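Local structure of dihydrodipicolinate reductase N-terminus domain-containing protein (6IAQ) at residues V34-L48 and G59-T73. The protein is an NADP-dependent amine dehydrogenase, belonging to a family of native enzymes used for the asymmetric reductive amination of ketones. Numbering follows the deposited sequence.
With NAP (NADP nicotinamide-adenine-dinucleotide phosphate), chain F.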
ATOM      1  N   VAL A  34      21.767  21.918   9.831  1.00 31.42           N
ATOM      2  CA  VAL A  34      22.478  22.777  10.813  1.00 36.86           C
ATOM      3  C   VAL A  34      23.660  22.020  11.424  1.00 39.75           C
ATOM      4  O   VAL A  34      24.435  22.652  12.170  1.00 41.55           O
ATOM      5  CB  VAL A  34      21.515  23.301  11.889  1.00 37.54           C
ATOM      6  CG1 VAL A  34      20.400  24.096  11.228  1.00 41.26           C
ATOM      7  CG2 VAL A  34      20.965  22.202  12.791  1.00 34.71           C
ATOM      8  N   GLY A  35      23.816  20.730  11.125  1.00 39.51           N
ATOM      9  CA  GLY A  35      24.923  19.948  11.712  1.00 40.27           C
ATOM     10  C   GLY A  35      25.127  18.619  11.010  1.00 40.68           C
ATOM     11  O   GLY A  35      24.218  18.187  10.268  1.00 31.39           O
ATOM     12  N   ALA A  36      26.297  18.002  11.210  1.00 35.28           N
ATOM     13  CA  ALA A  36      26.694  16.756  10.518  1.00 32.62           C
ATOM     14  C   ALA A  36      27.762  16.046  11.362  1.00 34.68           C
ATOM     15  O   ALA A  36      28.710  16.718  11.835  1.00 31.00           O
ATOM     16  CB  ALA A  36      27.153  17.066   9.117  1.00 35.31           C
ATOM     17  N   ILE A  37      27.552  14.759  11.619  1.00 32.00           N
ATOM     18  CA  ILE A  37      28.395  13.923  12.507  1.00 34.11           C
ATOM     19  C   ILE A  37      29.014  12.795  11.673  1.00 40.69           C
ATOM     20  O   ILE A  37      28.274  12.115  10.903  1.00 31.10           O
ATOM     21  CB  ILE A  37      27.590  13.406  13.698  1.00 30.32           C
ATOM     22  CG1 ILE A  37      26.831  14.549  14.381  1.00 34.15           C
ATOM     23  CG2 ILE A  37      28.470  12.620  14.666  1.00 29.02           C
ATOM     24  CD1 ILE A  37      25.727  14.086  15.285  1.00 35.77           C
ATOM     25  N   ALA A  38      30.334  12.637  11.785  1.00 38.66           N
ATOM     26  CA  ALA A  38      31.109  11.573  11.116  1.00 36.26           C
ATOM     27  C   ALA A  38      32.083  10.972  12.133  1.00 36.93           C
ATOM     28  O   ALA A  38      32.052  11.364  13.335  1.00 38.63           O
ATOM     29  CB  ALA A  38      31.818  12.120   9.895  1.00 39.32           C
ATOM     30  N   ARG A  39      32.875  10.001  11.685  1.00 31.92           N
ATOM     31  CA  ARG A  39      33.812   9.238  12.543  1.00 37.44           C
ATOM     32  C   ARG A  39      35.226   9.353  11.944  1.00 38.66           C
ATOM     33  O   ARG A  39      36.157   9.478  12.722  1.00 36.92           O
ATOM     34  CB  ARG A  39      33.292   7.804  12.696  1.00 38.29           C
ATOM     35  CG  ARG A  39      34.228   6.854  13.421  1.00 45.22           C
ATOM     36  CD  ARG A  39      33.606   5.517  13.680  1.00 49.05           C
ATOM     37  NE  ARG A  39      34.561   4.712  14.424  1.00 56.63           N
ATOM     38  CZ  ARG A  39      35.572   4.034  13.888  1.00 63.25           C
ATOM     39  NH1 ARG A  39      35.789   4.061  12.581  1.00 65.91           N
ATOM     40  NH2 ARG A  39      36.365   3.318  14.666  1.00 67.23           N
ATOM     41  N   SER A  40      35.384   9.319  10.613  1.00 41.90           N
ATOM     42  CA  SER A  40      36.698   9.338   9.907  1.00 44.60           C
ATOM     43  C   SER A  40      37.378  10.704  10.062  1.00 37.36           C
ATOM     44  O   SER A  40      36.788  11.736   9.735  1.00 35.93           O
ATOM     45  CB  SER A  40      36.550   8.940   8.455  1.00 41.19           C
ATOM     46  OG  SER A  40      36.281   7.550   8.363  1.00 46.29           O
ATOM     47  N   PRO A  41      38.614  10.747  10.632  1.00 39.75           N
ATOM     48  CA  PRO A  41      39.279  12.018  10.923  1.00 36.02           C
ATOM     49  C   PRO A  41      39.390  12.949   9.712  1.00 35.78           C
ATOM     50  O   PRO A  41      39.272  14.152   9.876  1.00 43.41           O
ATOM     51  CB  PRO A  41      40.678  11.558  11.397  1.00 40.85           C
ATOM     52  CG  PRO A  41      40.408  10.230  12.063  1.00 43.70           C
ATOM     53  CD  PRO A  41      39.356   9.590  11.176  1.00 41.81           C
ATOM     54  N   GLN A  42      39.621  12.368   8.532  1.00 38.91           N
ATOM     55  CA  GLN A  42      39.706  13.062   7.218  1.00 46.79           C
ATOM     56  C   GLN A  42      38.473  13.955   7.013  1.00 45.79           C
ATOM     57  O   GLN A  42      38.640  15.044   6.456  1.00 41.64           O
ATOM     58  CB  GLN A  42      39.867  12.020   6.102  1.00 48.81           C
ATOM     59  CG  GLN A  42      41.141  12.237   5.289  1.00 65.13           C
ATOM     60  CD  GLN A  42      41.875  10.990   4.842  1.00 66.53           C
ATOM     61  OE1 GLN A  42      42.972  10.683   5.314  1.00 69.13           O
ATOM     62  NE2 GLN A  42      41.301  10.279   3.884  1.00 69.62           N
ATOM     63  N   LYS A  43      37.290  13.522   7.466  1.00 48.08           N
ATOM     64  CA  LYS A  43      35.987  14.190   7.204  1.00 45.51           C
ATOM     65  C   LYS A  43      35.749  15.317   8.207  1.00 46.60           C
ATOM     66  O   LYS A  43      35.164  16.337   7.775  1.00 45.68           O
ATOM     67  CB  LYS A  43      34.833  13.181   7.261  1.00 44.67           C
ATOM     68  CG  LYS A  43      34.821  12.295   6.027  1.00 47.06           C
ATOM     69  CD  LYS A  43      33.750  11.293   5.911  1.00 51.16           C
ATOM     70  CE  LYS A  43      34.048  10.411   4.718  1.00 52.55           C
ATOM     71  NZ  LYS A  43      33.133   9.261   4.672  1.00 54.82           N
ATOM     72  N   VAL A  44      36.158  15.151   9.468  1.00 50.46           N
ATOM     73  CA  VAL A  44      35.865  16.159  10.529  1.00 51.29           C
ATOM     74  C   VAL A  44      36.554  17.485  10.170  1.00 54.70           C
ATOM     75  O   VAL A  44      37.669  17.470   9.654  1.00 60.91           O
ATOM     76  CB  VAL A  44      36.127  15.695  11.973  1.00 49.58           C
ATOM     77  CG1 VAL A  44      36.605  14.269  12.097  1.00 50.60           C
ATOM     78  CG2 VAL A  44      36.989  16.671  12.755  1.00 54.24           C
ATOM     79  N   GLY A  45      35.830  18.587  10.361  1.00 51.91           N
ATOM     80  CA  GLY A  45      36.258  19.952  10.031  1.00 50.47           C
ATOM     81  C   GLY A  45      35.830  20.366   8.639  1.00 50.42           C
ATOM     82  O   GLY A  45      35.684  21.573   8.424  1.00 55.32           O
ATOM     83  N   GLN A  46      35.656  19.434   7.699  1.00 47.76           N
ATOM     84  CA  GLN A  46      35.268  19.774   6.310  1.00 48.04           C
ATOM     85  C   GLN A  46      33.833  20.321   6.313  1.00 49.93           C
ATOM     86  O   GLN A  46      33.046  19.981   7.233  1.00 39.62           O
ATOM     87  CB  GLN A  46      35.343  18.566   5.384  1.00 48.99           C
ATOM     88  CG  GLN A  46      36.753  18.067   5.094  1.00 51.45           C
ATOM     89  CD  GLN A  46      36.714  17.030   3.990  1.00 56.28           C
ATOM     90  OE1 GLN A  46      36.165  17.259   2.908  1.00 61.08           O
ATOM     91  NE2 GLN A  46      37.276  15.859   4.247  1.00 60.82           N
ATOM     92  N   ASP A  47      33.529  21.171   5.334  1.00 48.53           N
ATOM     93  CA  ASP A  47      32.157  21.654   5.075  1.00 54.61           C
ATOM     94  C   ASP A  47      31.369  20.490   4.453  1.00 48.79           C
ATOM     95  O   ASP A  47      31.890  19.857   3.522  1.00 47.55           O
ATOM     96  CB  ASP A  47      32.138  22.885   4.169  1.00 51.38           C
ATOM     97  CG  ASP A  47      30.726  23.386   3.914  1.00 56.47           C
ATOM     98  OD1 ASP A  47      30.225  24.168   4.758  1.00 69.48           O
ATOM     99  OD2 ASP A  47      30.126  22.960   2.886  1.00 57.54           O
ATOM    100  N   LEU A  48      30.147  20.246   4.926  1.00 47.40           N
ATOM    101  CA  LEU A  48      29.311  19.118   4.445  1.00 43.71           C
ATOM    102  C   LEU A  48      29.106  19.219   2.928  1.00 46.32           C
ATOM    103  O   LEU A  48      29.231  18.173   2.249  1.00 41.97           O
ATOM    104  CB  LEU A  48      27.981  19.111   5.188  1.00 39.96           C
ATOM    105  CG  LEU A  48      27.082  17.927   4.844  1.00 38.98           C
ATOM    106  CD1 LEU A  48      27.738  16.629   5.261  1.00 38.10           C
ATOM    107  CD2 LEU A  48      25.730  18.058   5.511  1.00 38.09           C
ATOM    108  N   GLY A  59      27.925  25.895   4.999  1.00 57.32           N
ATOM    109  CA  GLY A  59      28.174  26.561   6.289  1.00 49.84           C
ATOM    110  C   GLY A  59      27.919  25.617   7.450  1.00 53.86           C
ATOM    111  O   GLY A  59      27.484  26.076   8.536  1.00 49.78           O
ATOM    112  N   VAL A  60      28.204  24.333   7.243  1.00 52.50           N
ATOM    113  CA  VAL A  60      28.103  23.270   8.287  1.00 54.45           C
ATOM    114  C   VAL A  60      29.439  22.521   8.299  1.00 50.93           C
ATOM    115  O   VAL A  60      29.765  21.878   7.277  1.00 52.11           O
ATOM    116  CB  VAL A  60      26.922  22.320   8.004  1.00 48.06           C
ATOM    117  CG1 VAL A  60      26.822  21.242   9.051  1.00 43.00           C
ATOM    118  CG2 VAL A  60      25.613  23.066   7.889  1.00 54.75           C
ATOM    119  N   ALA A  61      30.162  22.588   9.412  1.00 55.26           N
ATOM    120  CA  ALA A  61      31.457  21.897   9.597  1.00 52.97           C
ATOM    121  C   ALA A  61      31.182  20.532  10.213  1.00 47.22           C
ATOM    122  O   ALA A  61      30.615  20.489  11.323  1.00 45.54           O
ATOM    123  CB  ALA A  61      32.387  22.724  10.455  1.00 52.22           C
ATOM    124  N   VAL A  62      31.567  19.452   9.528  1.00 47.16           N
ATOM    125  CA  VAL A  62      31.361  18.071  10.055  1.00 42.57           C
ATOM    126  C   VAL A  62      32.117  17.955  11.380  1.00 44.33           C
ATOM    127  O   VAL A  62      33.301  18.375  11.448  1.00 43.98           O
ATOM    128  CB  VAL A  62      31.814  17.002   9.039  1.00 41.76           C
ATOM    129  CG1 VAL A  62      31.725  15.604   9.621  1.00 41.18           C
ATOM    130  CG2 VAL A  62      31.031  17.106   7.740  1.00 44.93           C
ATOM    131  N   SER A  63      31.461  17.383  12.382  1.00 37.37           N
ATOM    132  CA  SER A  63      31.986  17.147  13.737  1.00 37.97           C
ATOM    133  C   SER A  63      32.073  15.642  13.989  1.00 41.25           C
ATOM    134  O   SER A  63      31.349  14.864  13.328  1.00 38.66           O
ATOM    135  CB  SER A  63      31.119  17.828  14.753  1.00 38.54           C
ATOM    136  OG  SER A  63      31.323  17.270  16.050  1.00 46.50           O
ATOM    137  N   ASP A  64      32.930  15.246  14.925  1.00 37.39           N
ATOM    138  CA  ASP A  64      33.053  13.836  15.378  1.00 37.30           C
ATOM    139  C   ASP A  64      32.424  13.697  16.749  1.00 31.91           C
ATOM    140  O   ASP A  64      32.584  12.638  17.331  1.00 33.73           O
ATOM    141  CB  ASP A  64      34.508  13.362  15.388  1.00 44.69           C
ATOM    142  CG  ASP A  64      35.431  14.234  16.239  1.00 52.16           C
ATOM    143  OD1 ASP A  64      34.932  15.162  16.906  1.00 51.15           O
ATOM    144  OD2 ASP A  64      36.657  14.034  16.172  1.00 60.99           O
ATOM    145  N   ASP A  65      31.680  14.703  17.210  1.00 33.31           N
ATOM    146  CA  ASP A  65      31.156  14.749  18.596  1.00 36.59           C
ATOM    147  C   ASP A  65      29.642  14.985  18.535  1.00 38.59           C
ATOM    148  O   ASP A  65      29.234  16.176  18.479  1.00 32.29           O
ATOM    149  CB  ASP A  65      31.893  15.827  19.395  1.00 38.60           C
ATOM    150  CG  ASP A  65      31.649  15.769  20.886  1.00 42.08           C
ATOM    151  OD1 ASP A  65      30.583  15.229  21.311  1.00 39.96           O
ATOM    152  OD2 ASP A  65      32.521  16.308  21.617  1.00 53.06           O
ATOM    153  N   ALA A  66      28.855  13.907  18.540  1.00 35.33           N
ATOM    154  CA  ALA A  66      27.379  13.972  18.370  1.00 36.89           C
ATOM    155  C   ALA A  66      26.745  14.878  19.452  1.00 35.66           C
ATOM    156  O   ALA A  66      25.915  15.752  19.106  1.00 36.33           O
ATOM    157  CB  ALA A  66      26.784  12.579  18.391  1.00 33.44           C
ATOM    158  N   ALA A  67      27.070  14.633  20.718  1.00 37.89           N
ATOM    159  CA  ALA A  67      26.476  15.365  21.874  1.00 38.72           C
ATOM    160  C   ALA A  67      26.768  16.867  21.706  1.00 39.35           C
ATOM    161  O   ALA A  67      25.848  17.685  21.860  1.00 38.66           O
ATOM    162  CB  ALA A  67      26.993  14.814  23.165  1.00 38.58           C
ATOM    163  N   GLU A  68      27.981  17.221  21.302  1.00 42.91           N
ATOM    164  CA  GLU A  68      28.399  18.633  21.110  1.00 41.14           C
ATOM    165  C   GLU A  68      27.564  19.261  19.984  1.00 42.93           C
ATOM    166  O   GLU A  68      27.094  20.409  20.137  1.00 36.43           O
ATOM    167  CB  GLU A  68      29.901  18.712  20.849  1.00 46.20           C
ATOM    168  CG  GLU A  68      30.408  20.128  20.675  1.00 47.65           C
ATOM    169  CD  GLU A  68      31.914  20.256  20.808  1.00 56.62           C
ATOM    170  OE1 GLU A  68      32.619  19.884  19.852  1.00 60.05           O
ATOM    171  OE2 GLU A  68      32.377  20.691  21.888  1.00 66.65           O
ATOM    172  N   VAL A  69      27.381  18.552  18.875  1.00 39.60           N
ATOM    173  CA  VAL A  69      26.583  19.082  17.731  1.00 34.81           C
ATOM    174  C   VAL A  69      25.139  19.326  18.204  1.00 34.91           C
ATOM    175  O   VAL A  69      24.582  20.383  17.854  1.00 34.09           O
ATOM    176  CB  VAL A  69      26.637  18.142  16.522  1.00 35.63           C
ATOM    177  CG1 VAL A  69      25.630  18.518  15.452  1.00 36.13           C
ATOM    178  CG2 VAL A  69      28.025  18.115  15.941  1.00 38.52           C
ATOM    179  N   LEU A  70      24.548  18.399  18.964  1.00 32.12           N
ATOM    180  CA  LEU A  70      23.136  18.535  19.396  1.00 33.23           C
ATOM    181  C   LEU A  70      23.014  19.694  20.402  1.00 37.04           C
ATOM    182  O   LEU A  70      22.041  20.461  20.304  1.00 35.66           O
ATOM    183  CB  LEU A  70      22.656  17.209  19.991  1.00 31.32           C
ATOM    184  CG  LEU A  70      22.536  16.037  19.009  1.00 28.72           C
ATOM    185  CD1 LEU A  70      21.702  14.912  19.591  1.00 29.21           C
ATOM    186  CD2 LEU A  70      21.966  16.437  17.660  1.00 28.80           C
ATOM    187  N   GLU A  71      23.958  19.814  21.339  1.00 39.42           N
ATOM    188  CA  GLU A  71      23.979  20.892  22.363  1.00 36.20           C
ATOM    189  C   GLU A  71      24.141  22.236  21.643  1.00 36.13           C
ATOM    190  O   GLU A  71      23.480  23.204  22.048  1.00 34.50           O
ATOM    191  CB  GLU A  71      25.047  20.604  23.421  1.00 36.29           C
ATOM    192  CG  GLU A  71      24.642  19.432  24.320  1.00 39.67           C
ATOM    193  CD  GLU A  71      25.755  18.738  25.091  1.00 41.00           C
ATOM    194  OE1 GLU A  71      26.890  19.270  25.092  1.00 55.86           O
ATOM    195  OE2 GLU A  71      25.493  17.666  25.700  1.00 42.32           O
ATOM    196  N   GLN A  72      24.945  22.296  20.587  1.00 37.17           N
ATOM    197  CA  GLN A  72      25.231  23.555  19.851  1.00 36.62           C
ATOM    198  C   GLN A  72      24.047  23.951  18.934  1.00 40.93           C
ATOM    199  O   GLN A  72      23.874  25.170  18.720  1.00 36.19           O
ATOM    200  CB  GLN A  72      26.544  23.428  19.076  1.00 42.18           C
ATOM    201  CG  GLN A  72      27.768  23.492  19.982  1.00 47.56           C
ATOM    202  CD  GLN A  72      29.063  23.340  19.215  1.00 53.80           C
ATOM    203  OE1 GLN A  72      29.090  23.225  17.983  1.00 55.75           O
ATOM    204  NE2 GLN A  72      30.151  23.219  19.957  1.00 52.26           N
ATOM    205  N   THR A  73      23.290  23.001  18.368  1.00 32.40           N
ATOM    206  CA  THR A  73      22.331  23.300  17.274  1.00 34.50           C
ATOM    207  C   THR A  73      20.869  23.005  17.654  1.00 33.13           C
ATOM    208  O   THR A  73      19.997  23.620  17.013  1.00 35.93           O
ATOM    209  CB  THR A  73      22.729  22.575  15.982  1.00 35.89           C
ATOM    210  OG1 THR A  73      22.627  21.178  16.244  1.00 44.15           O
ATOM    211  CG2 THR A  73      24.117  22.953  15.507  1.00 40.46           C
TER
HETATM  212  PA  NAP F 402      28.322   3.519   5.131  1.00 26.75           P
HETATM  213  O1A NAP F 402      28.531   4.145   3.833  1.00 26.25           O
HETATM  214  O2A NAP F 402      29.345   2.551   5.796  1.00 25.71           O
HETATM  215  O5B NAP F 402      28.009   4.737   6.172  1.00 29.38           O
HETATM  216  C5B NAP F 402      28.044   4.572   7.596  1.00 29.66           C
HETATM  217  C4B NAP F 402      28.438   5.906   8.215  1.00 32.85           C
HETATM  218  O4B NAP F 402      28.423   5.843   9.639  1.00 33.64           O
HETATM  219  C3B NAP F 402      29.850   6.417   7.823  1.00 34.37           C
HETATM  220  O3B NAP F 402      29.629   7.776   7.372  1.00 34.47           O
HETATM  221  C2B NAP F 402      30.675   6.445   9.106  1.00 38.56           C
HETATM  222  O2B NAP F 402      31.536   7.600   9.225  1.00 41.17           O
HETATM  223  C1B NAP F 402      29.561   6.649  10.085  1.00 33.78           C
HETATM  224  N9A NAP F 402      29.798   6.257  11.473  1.00 37.01           N
HETATM  225  C8A NAP F 402      30.129   5.053  11.980  1.00 33.26           C
HETATM  226  N7A NAP F 402      30.149   5.148  13.315  1.00 34.98           N
HETATM  227  C5A NAP F 402      29.746   6.398  13.643  1.00 37.22           C
HETATM  228  C6A NAP F 402      29.504   7.188  14.877  1.00 38.30           C
HETATM  229  N6A NAP F 402      29.694   6.656  16.077  1.00 40.84           N
HETATM  230  N1A NAP F 402      29.103   8.453  14.757  1.00 37.82           N
HETATM  231  C2A NAP F 402      28.880   9.055  13.571  1.00 38.14           C
HETATM  232  N3A NAP F 402      29.068   8.418  12.393  1.00 37.50           N
HETATM  233  C4A NAP F 402      29.521   7.132  12.424  1.00 34.81           C
HETATM  234  O3  NAP F 402      26.920   2.660   5.169  1.00 27.67           O
HETATM  235  PN  NAP F 402      25.500   3.111   4.442  1.00 25.24           P
HETATM  236  O1N NAP F 402      25.271   2.413   3.137  1.00 27.32           O
HETATM  237  O2N NAP F 402      25.341   4.591   4.468  1.00 24.96           O
HETATM  238  O5D NAP F 402      24.636   2.393   5.579  1.00 24.22           O
HETATM  239  C5D NAP F 402      24.502   2.832   6.936  1.00 25.52           C
HETATM  240  C4D NAP F 402      23.585   1.984   7.773  1.00 26.50           C
HETATM  241  O4D NAP F 402      22.232   2.119   7.225  1.00 27.28           O
HETATM  242  C3D NAP F 402      24.003   0.541   7.763  1.00 25.18           C
HETATM  243  O3D NAP F 402      23.899  -0.066   9.037  1.00 23.76           O
HETATM  244  C2D NAP F 402      23.002  -0.093   6.788  1.00 25.39           C
HETATM  245  O2D NAP F 402      22.865  -1.492   7.075  1.00 24.89           O
HETATM  246  C1D NAP F 402      21.746   0.794   7.027  1.00 26.95           C
HETATM  247  N1N NAP F 402      20.834   0.780   5.869  1.00 23.74           N
HETATM  248  C2N NAP F 402      19.561   0.515   6.095  1.00 24.60           C
HETATM  249  C3N NAP F 402      18.683   0.432   5.024  1.00 24.38           C
HETATM  250  C7N NAP F 402      17.207   0.181   5.239  1.00 26.19           C
HETATM  251  O7N NAP F 402      16.545  -0.034   4.224  1.00 26.83           O
HETATM  252  N7N NAP F 402      16.654   0.234   6.464  1.00 24.85           N
HETATM  253  C4N NAP F 402      19.164   0.645   3.732  1.00 22.74           C
HETATM  254  C5N NAP F 402      20.510   0.928   3.520  1.00 23.77           C
HETATM  255  C6N NAP F 402      21.315   0.991   4.630  1.00 22.34           C
HETATM  256  P2B NAP F 402      32.740   7.879   8.213  1.00 38.72           P
HETATM  257  O1X NAP F 402      32.161   8.215   6.869  1.00 35.82           O
HETATM  258  O2X NAP F 402      33.363   9.179   8.718  1.00 37.48           O
HETATM  259  O3X NAP F 402      33.518   6.573   8.397  1.00 43.32           O
HETATM  260  O   HOH W   1      28.250  19.917  12.448  1.00 35.38           O
HETATM  261  O   HOH W   2      31.487  10.431  15.480  1.00 50.72           O
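Val62 sets CG1 anti to its backbone N (chi1 175°), which brings that methyl against Ala38 CB at a tight 3.5 Å and places CG2 beside Ala36 CB; Ile37, with CG1 anti to its carbonyl carbon (chi1 -50°), sends CD1 to Ala66 CA, 3.5 Å away. These contacts lie at the edge of the Rossmann-fold domain, where strand 32-37, an outermost strand of the parallel sheet, runs into the loop that holds the adenosine 2'-phosphate of NADP. The extended run 60-63 is gripped on two flanks. On one, Ser63 N donates to Ala36 O and Ser63 O accepts from Ala38 N, while water 1 joins Ala36 N to Ala61 O. On the other, Val62 O takes Gly45 N at 2.8 Å, Val62 N gives to Gln46 O, and Leu48 N reaches Val60 O. Helix 66-73 then returns antiparallel to strand 34-37, its Val69 CG1 lying 4.1 Å from Gly35 CA. Beyond the strand, the phosphate accepts hydrogen bonds from Arg39 N and Ser40 N on O2X, Ser40 OG on O3X and, from the extended Lys43 chain, NZ on O1X at 2.6 Å. Asp47 OD2 accepts a hydrogen bond from Leu58 N; Val60 N donates to Asp47 OD1 from above the carboxylate plane, 3.2 Å away.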